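Local coordinates for protein nickel-dependent hydrogenase large subunit (Allochromatium vinosum, PDB 3MYR) that catalyses the oxidation of molecular hydrogen at a nickel-iron centre, as the large subunit of a heterodimeric membrane-bound [NiFe] hydrogenase, at residues B[267-272]-B[416-421]; B[329-334]-B[514-519]; B[348-353]-B[375-380]; B[407-412]-B[433-438]. All blocks are in the same frame, centred on the assembly; numbering follows the deposited sequence.

In the fold
Contacts 2 and 3 lie together on the side of the chain that holds the magnesium ion and touch each other. Both use the loops around the small antiparallel sheet of strands 324-327 and 378-381. Contact 3 is the nearer to the metal and also reaches the small subunit. Contacts 1 and 4 lie well away, among helices. They share helix 403-416: contact 4 uses its body, contact 1 its C-terminal end. Contact 4 is buried and mainly apolar, with no hydrogen bond between its two segments. The other three are only partly buried and mix polar and apolar contacts. Contact 1 has one lysine-carbonyl bond, contact 2 a bridging water, and contact 3 an ammonium with three hydrogen bonds.

Contact 1: B[267-272]-B[416-421]; sequences FYKDWG and LDLPVD
Lys269 lays its side chain beside Leu416 and Leu418. Its CB meets Leu418 CD2 at 4.2 Å, and further out CE comes within 4.4 Å of Leu416 CD2. CG sits beside the backbone N (chi1 -80°), and from there the chain is fully extended. This carries NZ to the end of helix 403-416. There NZ donates a hydrogen bond of 2.9 Å to Leu416 O. The nitrogen stands well above the carbonyl plane, 54° out of it. CE is also close to this oxygen, at 3.1 Å, so the last two atoms of the lysine both lie against it.

The acceptor belongs to a Schellman motif. Asp417 is the first residue to leave the helix and has positive phi. Its carboxylate lies near the ammonium without touching it, with OD2 5.5 Å from Lys269 NZ. Gly272 ends the 3-10 turn 269-272, and its O lies 4.4 Å from Asp421 O. The contact thus joins the loop after helix 236-265 to the link between helices 403-416 and 426-456. Leu418 also packs on Leu427 of the second of these helices, and Trp271 is joined to Leu427 by a backbone hydrogen bond. Asp270 forms salt bridges with Arg178 and Arg274.

A positive charge at the C-terminal end of a helix should be favoured by the helix dipole, and the nearby Asp417 carboxylate would probably add to this.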
loop_
_atom_site.group_PDB
_atom_site.type_symbol
_atom_site.label_atom_id
_atom_site.label_comp_id
_atom_site.label_asym_id
_atom_site.label_seq_id
_atom_site.Cartn_x
_atom_site.Cartn_y
_atom_site.Cartn_z
ATOM N N PHE B 267 -27.811 6.376 3.643
ATOM C CA PHE B 267 -28.479 6.313 2.323
ATOM C C PHE B 267 -28.267 4.959 1.620
ATOM O O PHE B 267 -28.790 4.740 0.547
ATOM C CB PHE B 267 -27.978 7.465 1.411
ATOM C CG PHE B 267 -28.507 8.853 1.834
ATOM C CD1 PHE B 267 -27.844 9.601 2.795
ATOM C CD2 PHE B 267 -29.680 9.380 1.262
ATOM C CE1 PHE B 267 -28.333 10.872 3.181
ATOM C CE2 PHE B 267 -30.188 10.657 1.668
ATOM C CZ PHE B 267 -29.512 11.368 2.619
ATOM N N TYR B 268 -27.510 4.058 2.232
ATOM C CA TYR B 268 -27.114 2.813 1.570
ATOM C C TYR B 268 -27.273 1.557 2.480
ATOM O O TYR B 268 -26.482 0.616 2.418
ATOM C CB TYR B 268 -25.643 2.951 1.134
ATOM C CG TYR B 268 -25.468 3.936 -0.023
ATOM C CD1 TYR B 268 -24.841 5.155 0.183
ATOM C CD2 TYR B 268 -25.989 3.655 -1.304
ATOM C CE1 TYR B 268 -24.684 6.048 -0.861
ATOM C CE2 TYR B 268 -25.851 4.550 -2.355
ATOM C CZ TYR B 268 -25.171 5.732 -2.136
ATOM O OH TYR B 268 -24.926 6.634 -3.171
ATOM N N LYS B 269 -28.324 1.556 3.284
ATOM C CA LYS B 269 -28.504 0.631 4.366
ATOM C C LYS B 269 -28.750 -0.735 3.766
ATOM O O LYS B 269 -28.366 -1.729 4.383
ATOM C CB LYS B 269 -29.720 1.027 5.220
ATOM C CG LYS B 269 -29.425 2.189 6.230
ATOM C CD LYS B 269 -30.798 2.637 6.846
ATOM C CE LYS B 269 -30.633 3.834 7.740
ATOM N NZ LYS B 269 -31.819 4.033 8.647
ATOM N N ASP B 270 -29.334 -0.796 2.567
ATOM C CA ASP B 270 -29.505 -2.095 1.876
ATOM C C ASP B 270 -28.126 -2.747 1.503
ATOM O O ASP B 270 -28.042 -3.971 1.300
ATOM C CB ASP B 270 -30.375 -1.964 0.611
ATOM C CG ASP B 270 -29.780 -0.980 -0.394
ATOM O OD1 ASP B 270 -29.531 -1.355 -1.568
ATOM O OD2 ASP B 270 -29.484 0.175 0.006
ATOM N N TRP B 271 -27.044 -1.970 1.518
ATOM C CA TRP B 271 -25.693 -2.538 1.279
ATOM C C TRP B 271 -25.231 -3.224 2.553
ATOM O O TRP B 271 -24.118 -3.765 2.621
ATOM C CB TRP B 271 -24.693 -1.444 0.778
ATOM C CG TRP B 271 -24.972 -1.220 -0.696
ATOM C CD1 TRP B 271 -25.987 -0.474 -1.230
ATOM C CD2 TRP B 271 -24.353 -1.907 -1.793
ATOM N NE1 TRP B 271 -26.004 -0.610 -2.606
ATOM C CE2 TRP B 271 -25.020 -1.476 -2.986
ATOM C CE3 TRP B 271 -23.280 -2.833 -1.892
ATOM C CZ2 TRP B 271 -24.689 -1.974 -4.266
ATOM C CZ3 TRP B 271 -22.887 -3.253 -3.144
ATOM C CH2 TRP B 271 -23.620 -2.851 -4.334
ATOM N N GLY B 272 -26.075 -3.156 3.571
ATOM C CA GLY B 272 -25.848 -3.947 4.783
ATOM C C GLY B 272 -26.449 -5.340 4.608
ATOM O O GLY B 272 -26.425 -6.148 5.532
ATOM N N LEU B 416 -28.125 3.717 12.593
ATOM C CA LEU B 416 -28.561 3.292 11.264
ATOM C C LEU B 416 -29.846 2.515 11.337
ATOM O O LEU B 416 -30.424 2.176 10.302
ATOM C CB LEU B 416 -27.476 2.438 10.605
ATOM C CG LEU B 416 -26.245 3.336 10.364
ATOM C CD1 LEU B 416 -25.075 2.524 9.918
ATOM C CD2 LEU B 416 -26.573 4.468 9.290
ATOM N N ASP B 417 -30.239 2.177 12.569
ATOM C CA ASP B 417 -31.345 1.264 12.847
ATOM C C ASP B 417 -31.122 -0.091 12.172
ATOM O O ASP B 417 -31.952 -0.545 11.424
ATOM C CB ASP B 417 -32.694 1.911 12.416
ATOM C CG ASP B 417 -33.921 1.072 12.852
ATOM O OD1 ASP B 417 -33.840 0.392 13.923
ATOM O OD2 ASP B 417 -34.930 1.002 12.086
ATOM N N LEU B 418 -29.972 -0.727 12.383
ATOM C CA LEU B 418 -29.704 -1.992 11.708
ATOM C C LEU B 418 -29.439 -3.061 12.766
ATOM O O LEU B 418 -28.951 -2.753 13.845
ATOM C CB LEU B 418 -28.462 -1.853 10.815
ATOM C CG LEU B 418 -28.601 -0.980 9.563
ATOM C CD1 LEU B 418 -27.223 -0.757 8.984
ATOM C CD2 LEU B 418 -29.578 -1.620 8.509
ATOM N N PRO B 419 -29.674 -4.319 12.428
ATOM C CA PRO B 419 -29.390 -5.394 13.371
ATOM C C PRO B 419 -27.901 -5.842 13.249
ATOM O O PRO B 419 -27.195 -5.472 12.288
ATOM C CB PRO B 419 -30.352 -6.488 12.898
ATOM C CG PRO B 419 -30.338 -6.308 11.359
ATOM C CD PRO B 419 -30.166 -4.832 11.124
ATOM N N VAL B 420 -27.439 -6.631 14.207
ATOM C CA VAL B 420 -26.050 -7.075 14.251
ATOM C C VAL B 420 -25.691 -7.804 12.957
ATOM O O VAL B 420 -24.564 -7.755 12.476
ATOM C CB VAL B 420 -25.793 -8.028 15.473
ATOM C CG1 VAL B 420 -24.360 -8.567 15.412
ATOM C CG2 VAL B 420 -25.970 -7.258 16.778
ATOM N N ASP B 421 -26.639 -8.478 12.353
ATOM C CA ASP B 421 -26.251 -9.134 11.143
ATOM C C ASP B 421 -25.975 -8.247 9.908
ATOM O O ASP B 421 -25.416 -8.742 8.938
ATOM C CB ASP B 421 -27.092 -10.387 10.845
ATOM C CG ASP B 421 -28.323 -10.056 10.061
ATOM O OD1 ASP B 421 -29.339 -9.741 10.736
ATOM O OD2 ASP B 421 -28.251 -10.060 8.782
#

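Contact 2: B[329-334]-B[514-519]; sequences NHSWYE and AGPRDG
Pro516 packs against His330 and Ser331, where the loop after helix 509-514 meets the loop that follows strand 324-327 of a two-stranded antiparallel sheet. Pro516 CG touches His330 O at 3.5 Å and Ser331 OG at 3.6 Å.

Arg517 comes next and works through its carbonyl. His330 ND1 donates a weak hydrogen bond of 3.5 Å to Arg517 O, with an N-H...O angle of 138°. Water 1 donates to the same oxygen. This water accepts from His330 N and donates to Ser331 OG, so it ties three groups of the two loops together. Ser331 OG is also hydrogen-bonded to Leu376 O. The magnesium ion is about 10 Å from the Ser331 side chain, so this contact lies outside the metal's first shell. The Arg517 side chain leads off to Ala31 O and Glu527.

Asp518 places its O at the edge of the His330 ring, in the ring plane, 3.5 Å from ND1. Its carboxylate turns to Arg380 in a salt bridge.

Gly519 lies against the amide of Asn329. Asn329 OD1 is 2.9 Å from Gly519 N, but the angle is too poor for a hydrogen bond, and Asn329 ND2 lies 3.2 Å from Gly519 CA.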
loop_
_atom_site.group_PDB
_atom_site.type_symbol
_atom_site.label_atom_id
_atom_site.label_comp_id
_atom_site.label_asym_id
_atom_site.label_seq_id
_atom_site.Cartn_x
_atom_site.Cartn_y
_atom_site.Cartn_z
ATOM N N ASN B 329 -4.850 -25.108 -6.720
ATOM C CA ASN B 329 -5.717 -25.840 -7.668
ATOM C C ASN B 329 -6.205 -24.903 -8.769
ATOM O O ASN B 329 -6.570 -25.391 -9.811
ATOM C CB ASN B 329 -6.996 -26.324 -6.996
ATOM C CG ASN B 329 -6.741 -27.028 -5.685
ATOM O OD1 ASN B 329 -6.619 -26.375 -4.648
ATOM N ND2 ASN B 329 -6.765 -28.375 -5.708
ATOM N N HIS B 330 -6.326 -23.586 -8.487
ATOM C CA HIS B 330 -6.765 -22.615 -9.519
ATOM C C HIS B 330 -5.832 -21.393 -9.607
ATOM O O HIS B 330 -6.288 -20.295 -9.898
ATOM C CB HIS B 330 -8.197 -22.155 -9.254
ATOM C CG HIS B 330 -9.217 -23.197 -9.602
ATOM N ND1 HIS B 330 -9.826 -23.996 -8.655
ATOM C CD2 HIS B 330 -9.669 -23.624 -10.810
ATOM C CE1 HIS B 330 -10.672 -24.824 -9.260
ATOM N NE2 HIS B 330 -10.602 -24.613 -10.562
ATOM N N SER B 331 -4.516 -21.631 -9.428
ATOM C CA SER B 331 -3.485 -20.588 -9.418
ATOM C C SER B 331 -2.392 -21.017 -10.385
ATOM O O SER B 331 -2.203 -22.215 -10.630
ATOM C CB SER B 331 -2.877 -20.436 -8.016
ATOM O OG SER B 331 -3.928 -20.239 -7.056
ATOM N N TRP B 332 -1.656 -20.033 -10.904
ATOM C CA TRP B 332 -0.633 -20.271 -11.912
ATOM C C TRP B 332 0.723 -20.675 -11.340
ATOM O O TRP B 332 1.732 -19.988 -11.578
ATOM C CB TRP B 332 -0.552 -19.031 -12.782
ATOM C CG TRP B 332 -1.781 -18.865 -13.616
ATOM C CD1 TRP B 332 -2.409 -19.838 -14.345
ATOM C CD2 TRP B 332 -2.489 -17.641 -13.889
ATOM N NE1 TRP B 332 -3.475 -19.311 -15.039
ATOM C CE2 TRP B 332 -3.559 -17.967 -14.779
ATOM C CE3 TRP B 332 -2.278 -16.299 -13.532
ATOM C CZ2 TRP B 332 -4.464 -16.990 -15.294
ATOM C CZ3 TRP B 332 -3.199 -15.304 -14.026
ATOM C CH2 TRP B 332 -4.264 -15.670 -14.908
ATOM N N TYR B 333 0.746 -21.784 -10.591
ATOM C CA TYR B 333 1.908 -22.234 -9.862
ATOM C C TYR B 333 2.000 -23.764 -10.028
ATOM O O TYR B 333 0.979 -24.483 -10.319
ATOM C CB TYR B 333 1.816 -21.908 -8.353
ATOM C CG TYR B 333 1.884 -20.415 -8.069
ATOM C CD1 TYR B 333 0.696 -19.657 -7.936
ATOM C CD2 TYR B 333 3.119 -19.750 -8.014
ATOM C CE1 TYR B 333 0.741 -18.284 -7.737
ATOM C CE2 TYR B 333 3.177 -18.368 -7.827
ATOM C CZ TYR B 333 1.978 -17.634 -7.721
ATOM O OH TYR B 333 1.993 -16.259 -7.487
ATOM N N GLU B 334 3.212 -24.247 -9.818
ATOM C CA GLU B 334 3.464 -25.688 -9.793
ATOM C C GLU B 334 4.014 -26.080 -8.392
ATOM O O GLU B 334 4.902 -25.417 -7.841
ATOM C CB GLU B 334 4.477 -25.984 -10.909
ATOM C CG GLU B 334 4.511 -27.387 -11.423
ATOM C CD GLU B 334 3.330 -27.718 -12.346
ATOM O OE1 GLU B 334 2.775 -28.817 -12.182
ATOM O OE2 GLU B 334 2.974 -26.911 -13.243
ATOM N N ALA B 514 -8.764 -12.128 -1.739
ATOM C CA ALA B 514 -8.923 -12.041 -3.205
ATOM C C ALA B 514 -8.556 -13.365 -3.914
ATOM O O ALA B 514 -8.627 -13.484 -5.167
ATOM C CB ALA B 514 -8.011 -10.946 -3.702
ATOM N N GLY B 515 -8.021 -14.313 -3.162
ATOM C CA GLY B 515 -7.440 -15.518 -3.764
ATOM C C GLY B 515 -8.552 -16.359 -4.382
ATOM O O GLY B 515 -9.734 -16.192 -4.048
ATOM N N PRO B 516 -8.198 -17.264 -5.297
ATOM C CA PRO B 516 -9.277 -17.893 -6.074
ATOM C C PRO B 516 -9.793 -19.150 -5.374
ATOM O O PRO B 516 -9.570 -19.354 -4.153
ATOM C CB PRO B 516 -8.573 -18.250 -7.413
ATOM C CG PRO B 516 -7.174 -18.691 -6.910
ATOM C CD PRO B 516 -6.845 -17.632 -5.799
ATOM N N ARG B 517 -10.495 -19.974 -6.142
ATOM C CA ARG B 517 -11.065 -21.231 -5.640
ATOM C C ARG B 517 -9.997 -22.245 -5.316
ATOM O O ARG B 517 -8.889 -22.150 -5.835
ATOM C CB ARG B 517 -12.030 -21.812 -6.640
ATOM C CG ARG B 517 -13.385 -21.105 -6.679
ATOM C CD ARG B 517 -14.109 -21.282 -8.064
ATOM N NE ARG B 517 -15.498 -20.743 -8.050
ATOM C CZ ARG B 517 -15.824 -19.438 -8.072
ATOM N NH1 ARG B 517 -14.881 -18.510 -8.162
ATOM N NH2 ARG B 517 -17.114 -19.046 -8.036
ATOM N N ASP B 518 -10.367 -23.233 -4.483
ATOM C CA ASP B 518 -9.495 -24.338 -4.082
ATOM C C ASP B 518 -10.010 -25.627 -4.731
ATOM O O ASP B 518 -10.828 -25.574 -5.650
ATOM C CB ASP B 518 -9.426 -24.488 -2.531
ATOM C CG ASP B 518 -10.786 -24.837 -1.908
ATOM O OD1 ASP B 518 -11.688 -25.346 -2.624
ATOM O OD2 ASP B 518 -11.002 -24.528 -0.714
ATOM N N GLY B 519 -9.488 -26.775 -4.320
ATOM C CA GLY B 519 -9.855 -28.057 -4.989
ATOM C C GLY B 519 -11.290 -28.530 -4.796
ATOM O O GLY B 519 -11.746 -29.408 -5.521
HETATM O O HOH W 1 -5.974 -22.140 -6.006
#

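Contact 3: B[348-353]-B[375-380]; sequences GQTNLE and WLKAPR
Lys377 NZ makes the polar part of the contact with Gln349 and Thr350. It donates to Gln349 O at 2.8 Å and to Thr350 OG1 at 3.1 Å. A third hydrogen bond, of 2.9 Å, runs from Lys377 NZ to water 2. That water also accepts from Gln349 N, so the lysine reaches the backbone of Gln349 both directly and through water. The bond to Gln349 O comes from above the carbonyl plane, 55° out of it. The lysine chain is extended from CG to NZ and crosses the Thr350 side chain at about a right angle.

Thr350 OG1 is hydrogen-bonded as well to Glu42 OE1. Glu42 binds the magnesium ion, together with Ala506 and His561. Thr350 is therefore a second-shell residue of this site. The Lys377 side chain, hydrogen-bonded to Thr350, lies about 4 Å from the metal. A methionine in place of Lys377 would probably leave Gln349 O and Thr350 OG1 without this donor, and water 2 without one of its donors, and take a positive charge from the neighbourhood of the magnesium site.

Lys377 directly precedes strand 378-381, which pairs antiparallel with strand 324-327. The loop 348-353 lies in the long connection between these two strands.

The apolar part is Leu352 on Trp375. Leu352 CB meets Trp375 CZ3 at 3.8 Å, and Leu352 CD2 approaches the same atom at 4.0 Å. The two side chains cross at about a right angle. Both also pack on Phe85 of the small subunit. The indole nitrogen, Trp375 NE1, is hydrogen-bonded to Gly84 O of the small subunit.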
loop_
_atom_site.group_PDB
_atom_site.type_symbol
_atom_site.label_atom_id
_atom_site.label_comp_id
_atom_site.label_asym_id
_atom_site.label_seq_id
_atom_site.Cartn_x
_atom_site.Cartn_y
_atom_site.Cartn_z
ATOM N N GLY B 348 6.331 -23.726 1.842
ATOM C CA GLY B 348 5.686 -23.088 0.673
ATOM C C GLY B 348 6.584 -23.213 -0.520
ATOM O O GLY B 348 7.798 -23.309 -0.368
ATOM N N GLN B 349 6.004 -23.101 -1.711
ATOM C CA GLN B 349 6.815 -23.143 -2.938
ATOM C C GLN B 349 6.227 -22.115 -3.874
ATOM O O GLN B 349 4.979 -21.960 -3.896
ATOM C CB GLN B 349 6.690 -24.525 -3.632
ATOM C CG GLN B 349 7.275 -25.690 -2.861
ATOM C CD GLN B 349 7.077 -27.025 -3.618
ATOM O OE1 GLN B 349 6.978 -27.063 -4.856
ATOM N NE2 GLN B 349 7.058 -28.121 -2.871
ATOM N N THR B 350 7.100 -21.440 -4.638
ATOM C CA THR B 350 6.667 -20.346 -5.519
ATOM C C THR B 350 7.352 -20.598 -6.871
ATOM O O THR B 350 8.444 -20.070 -7.135
ATOM C CB THR B 350 6.984 -18.927 -4.911
ATOM O OG1 THR B 350 6.376 -18.834 -3.609
ATOM C CG2 THR B 350 6.375 -17.830 -5.763
ATOM N N ASN B 351 6.791 -21.555 -7.620
ATOM C CA ASN B 351 7.314 -21.900 -8.941
ATOM C C ASN B 351 6.268 -21.414 -9.961
ATOM O O ASN B 351 5.177 -21.972 -10.028
ATOM C CB ASN B 351 7.491 -23.430 -9.099
ATOM C CG ASN B 351 8.366 -24.048 -7.980
ATOM O OD1 ASN B 351 9.488 -23.612 -7.767
ATOM N ND2 ASN B 351 7.841 -25.027 -7.269
ATOM N N LEU B 352 6.584 -20.368 -10.700
ATOM C CA LEU B 352 5.580 -19.688 -11.561
ATOM C C LEU B 352 5.261 -20.563 -12.772
ATOM O O LEU B 352 6.170 -20.983 -13.452
ATOM C CB LEU B 352 6.107 -18.334 -12.073
ATOM C CG LEU B 352 6.712 -17.349 -11.053
ATOM C CD1 LEU B 352 6.913 -15.942 -11.688
ATOM C CD2 LEU B 352 5.763 -17.208 -9.903
ATOM N N GLU B 353 3.986 -20.811 -13.056
ATOM C CA GLU B 353 3.644 -21.649 -14.206
ATOM C C GLU B 353 2.335 -21.179 -14.861
ATOM O O GLU B 353 1.257 -21.573 -14.476
ATOM C CB GLU B 353 3.571 -23.129 -13.823
ATOM C CG GLU B 353 3.399 -24.058 -15.062
ATOM C CD GLU B 353 4.373 -23.760 -16.232
ATOM O OE1 GLU B 353 5.572 -23.890 -15.970
ATOM O OE2 GLU B 353 3.978 -23.438 -17.413
ATOM N N TRP B 375 -2.769 -15.190 -10.336
ATOM C CA TRP B 375 -1.448 -15.209 -9.764
ATOM C C TRP B 375 -1.531 -15.267 -8.255
ATOM O O TRP B 375 -0.496 -15.447 -7.634
ATOM C CB TRP B 375 -0.540 -14.044 -10.205
ATOM C CG TRP B 375 -0.014 -14.202 -11.612
ATOM C CD1 TRP B 375 -0.322 -13.426 -12.695
ATOM C CD2 TRP B 375 0.948 -15.144 -12.051
ATOM N NE1 TRP B 375 0.357 -13.862 -13.812
ATOM C CE2 TRP B 375 1.116 -14.953 -13.448
ATOM C CE3 TRP B 375 1.607 -16.229 -11.422
ATOM C CZ2 TRP B 375 2.016 -15.722 -14.213
ATOM C CZ3 TRP B 375 2.530 -16.979 -12.189
ATOM C CH2 TRP B 375 2.693 -16.747 -13.569
ATOM N N LEU B 376 -2.735 -15.205 -7.681
ATOM C CA LEU B 376 -2.871 -15.406 -6.213
ATOM C C LEU B 376 -2.936 -16.871 -5.866
ATOM O O LEU B 376 -3.704 -17.612 -6.495
ATOM C CB LEU B 376 -4.116 -14.696 -5.591
ATOM C CG LEU B 376 -4.030 -13.138 -5.544
ATOM C CD1 LEU B 376 -4.185 -12.530 -6.992
ATOM C CD2 LEU B 376 -5.228 -12.698 -4.674
ATOM N N LYS B 377 -2.124 -17.304 -4.886
ATOM C CA LYS B 377 -2.389 -18.580 -4.190
ATOM C C LYS B 377 -3.739 -18.504 -3.429
ATOM O O LYS B 377 -4.270 -17.400 -3.206
ATOM C CB LYS B 377 -1.257 -18.909 -3.229
ATOM C CG LYS B 377 0.085 -19.178 -3.930
ATOM C CD LYS B 377 1.156 -19.456 -2.900
ATOM C CE LYS B 377 2.496 -19.682 -3.615
ATOM N NZ LYS B 377 3.646 -19.808 -2.616
ATOM N N ALA B 378 -4.285 -19.677 -3.047
ATOM C CA ALA B 378 -5.529 -19.756 -2.279
ATOM C C ALA B 378 -5.321 -20.208 -0.824
ATOM O O ALA B 378 -5.214 -21.407 -0.577
ATOM C CB ALA B 378 -6.541 -20.663 -2.997
ATOM N N PRO B 379 -5.211 -19.251 0.115
ATOM C CA PRO B 379 -4.921 -19.623 1.499
ATOM C C PRO B 379 -6.229 -20.114 2.109
ATOM O O PRO B 379 -7.296 -19.547 1.838
ATOM C CB PRO B 379 -4.491 -18.262 2.154
ATOM C CG PRO B 379 -4.031 -17.452 1.006
ATOM C CD PRO B 379 -5.085 -17.797 -0.064
ATOM N N ARG B 380 -6.129 -21.128 2.952
ATOM C CA ARG B 380 -7.297 -21.672 3.657
ATOM C C ARG B 380 -6.890 -21.889 5.122
ATOM O O ARG B 380 -5.717 -22.180 5.411
ATOM C CB ARG B 380 -7.723 -23.029 3.022
ATOM C CG ARG B 380 -8.259 -22.933 1.563
ATOM C CD ARG B 380 -9.512 -22.098 1.533
ATOM N NE ARG B 380 -10.091 -21.966 0.179
ATOM C CZ ARG B 380 -9.898 -20.926 -0.650
ATOM N NH1 ARG B 380 -9.061 -19.943 -0.330
ATOM N NH2 ARG B 380 -10.509 -20.881 -1.830
HETATM O O HOH W 2 3.169 -22.317 -1.146
#

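Contact 4: B[407-412]-B[433-438]; sequences ELVDST and RALESK
Leu435 points its forked end at Val409 and Thr412 of the facing helix. CG lies beside the backbone N (chi1 -59°). Leu435 CD1 meets Val409 CG2 at 4.0 Å, and these two side chains cross at about a right angle. Leu435 CD2 lies 3.6 Å from Thr412 OG1, and Leu435 CD1 is nearly as close, at 3.8 Å.

Leu408 points back the other way. Its CD1 rests 3.8 Å from Leu435 O and 4.0 Å from Lys438 CG. The Lys438 chain crosses it at about a right angle, then bends away to salt bridges with Asp254 and Asp442.

Consecutive helices 403-416 and 426-456 pack as a helical hairpin; their segments here run roughly antiparallel, at 139°, with axes 10.5 Å apart at closest approach. Val409 also packs on helix 390-399.

Thr412 OG1 donates to Leu408 O at 2.8 Å. Thr412 N reaches the same oxygen from the opposite carbonyl face. An alanine at Thr412 would probably open a gap beside the Leu435 methyls and leave Leu408 O with one donor fewer.

No hydrogen bond joins the two segments. With its proton used in its own helix, the hydroxyl probably lies more easily against leucine methyls.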
loop_
_atom_site.group_PDB
_atom_site.type_symbol
_atom_site.label_atom_id
_atom_site.label_comp_id
_atom_site.label_asym_id
_atom_site.label_seq_id
_atom_site.Cartn_x
_atom_site.Cartn_y
_atom_site.Cartn_z
ATOM N N GLU B 407 -19.201 -0.318 22.228
ATOM C CA GLU B 407 -19.927 0.951 22.239
ATOM C C GLU B 407 -20.039 1.522 20.822
ATOM O O GLU B 407 -21.085 1.979 20.418
ATOM C CB GLU B 407 -19.128 1.921 23.062
ATOM C CG GLU B 407 -19.800 3.159 23.678
ATOM C CD GLU B 407 -18.905 3.762 24.841
ATOM O OE1 GLU B 407 -19.436 4.030 25.960
ATOM O OE2 GLU B 407 -17.655 3.934 24.661
ATOM N N LEU B 408 -18.955 1.485 20.072
ATOM C CA LEU B 408 -18.975 2.062 18.731
ATOM C C LEU B 408 -19.851 1.220 17.822
ATOM O O LEU B 408 -20.526 1.767 16.995
ATOM C CB LEU B 408 -17.575 2.125 18.106
ATOM C CG LEU B 408 -16.622 3.165 18.712
ATOM C CD1 LEU B 408 -15.159 2.870 18.232
ATOM C CD2 LEU B 408 -17.110 4.591 18.330
ATOM N N VAL B 409 -19.722 -0.107 17.874
ATOM C CA VAL B 409 -20.533 -0.964 17.028
ATOM C C VAL B 409 -22.037 -0.780 17.384
ATOM O O VAL B 409 -22.859 -0.515 16.501
ATOM C CB VAL B 409 -20.119 -2.461 17.087
ATOM C CG1 VAL B 409 -21.215 -3.311 16.474
ATOM C CG2 VAL B 409 -18.741 -2.708 16.328
ATOM N N ASP B 410 -22.367 -0.880 18.667
ATOM C CA ASP B 410 -23.753 -0.635 19.133
ATOM C C ASP B 410 -24.299 0.736 18.774
ATOM O O ASP B 410 -25.411 0.821 18.299
ATOM C CB ASP B 410 -23.935 -0.886 20.643
ATOM C CG ASP B 410 -23.716 -2.365 21.008
ATOM O OD1 ASP B 410 -23.785 -3.232 20.081
ATOM O OD2 ASP B 410 -23.486 -2.660 22.212
ATOM N N SER B 411 -23.543 1.806 18.997
ATOM C CA SER B 411 -24.066 3.117 18.646
ATOM C C SER B 411 -24.146 3.308 17.102
ATOM O O SER B 411 -25.094 3.897 16.608
ATOM C CB SER B 411 -23.275 4.245 19.316
ATOM O OG SER B 411 -22.046 4.337 18.633
ATOM N N THR B 412 -23.233 2.697 16.336
ATOM C CA THR B 412 -23.378 2.745 14.896
ATOM C C THR B 412 -24.636 2.032 14.408
ATOM O O THR B 412 -25.412 2.592 13.584
ATOM C CB THR B 412 -22.156 2.124 14.211
ATOM O OG1 THR B 412 -20.991 2.904 14.533
ATOM C CG2 THR B 412 -22.350 1.969 12.703
ATOM N N ARG B 433 -13.922 -0.504 9.063
ATOM C CA ARG B 433 -12.685 0.228 8.753
ATOM C C ARG B 433 -12.642 1.610 9.486
ATOM O O ARG B 433 -11.609 2.012 10.061
ATOM C CB ARG B 433 -12.552 0.347 7.233
ATOM C CG ARG B 433 -11.227 1.076 6.731
ATOM C CD ARG B 433 -11.098 1.069 5.205
ATOM N NE ARG B 433 -10.853 -0.325 4.847
ATOM C CZ ARG B 433 -11.734 -1.155 4.308
ATOM N NH1 ARG B 433 -11.366 -2.443 4.151
ATOM N NH2 ARG B 433 -12.930 -0.703 3.830
ATOM N N ALA B 434 -13.733 2.355 9.438
ATOM C CA ALA B 434 -13.775 3.660 10.090
ATOM C C ALA B 434 -13.726 3.508 11.621
ATOM O O ALA B 434 -13.029 4.223 12.258
ATOM C CB ALA B 434 -15.060 4.412 9.695
ATOM N N LEU B 435 -14.509 2.598 12.202
ATOM C CA LEU B 435 -14.554 2.386 13.664
ATOM C C LEU B 435 -13.191 1.970 14.209
ATOM O O LEU B 435 -12.796 2.456 15.238
ATOM C CB LEU B 435 -15.570 1.304 14.077
ATOM C CG LEU B 435 -17.031 1.640 13.623
ATOM C CD1 LEU B 435 -18.023 0.581 14.116
ATOM C CD2 LEU B 435 -17.438 3.140 13.968
ATOM N N GLU B 436 -12.485 1.078 13.526
ATOM C CA GLU B 436 -11.204 0.629 14.088
ATOM C C GLU B 436 -10.188 1.754 13.961
ATOM O O GLU B 436 -9.277 1.844 14.787
ATOM C CB GLU B 436 -10.703 -0.678 13.434
ATOM C CG GLU B 436 -10.010 -0.437 12.084
ATOM C CD GLU B 436 -9.383 -1.734 11.537
ATOM O OE1 GLU B 436 -8.754 -1.708 10.443
ATOM O OE2 GLU B 436 -9.551 -2.799 12.198
ATOM N N SER B 437 -10.354 2.645 12.979
ATOM C CA SER B 437 -9.535 3.910 12.951
ATOM C C SER B 437 -9.704 4.767 14.198
ATOM O O SER B 437 -8.738 5.329 14.707
ATOM C CB SER B 437 -9.864 4.812 11.764
ATOM O OG SER B 437 -9.654 4.062 10.579
ATOM N N LYS B 438 -10.924 4.882 14.674
ATOM C CA LYS B 438 -11.187 5.614 15.914
ATOM C C LYS B 438 -10.521 4.892 17.105
ATOM O O LYS B 438 -9.929 5.515 18.019
ATOM C CB LYS B 438 -12.718 5.731 16.131
ATOM C CG LYS B 438 -13.139 6.258 17.540
ATOM C CD LYS B 438 -12.389 7.615 17.876
ATOM C CE LYS B 438 -13.015 8.308 19.135
ATOM N NZ LYS B 438 -12.125 9.529 19.477
#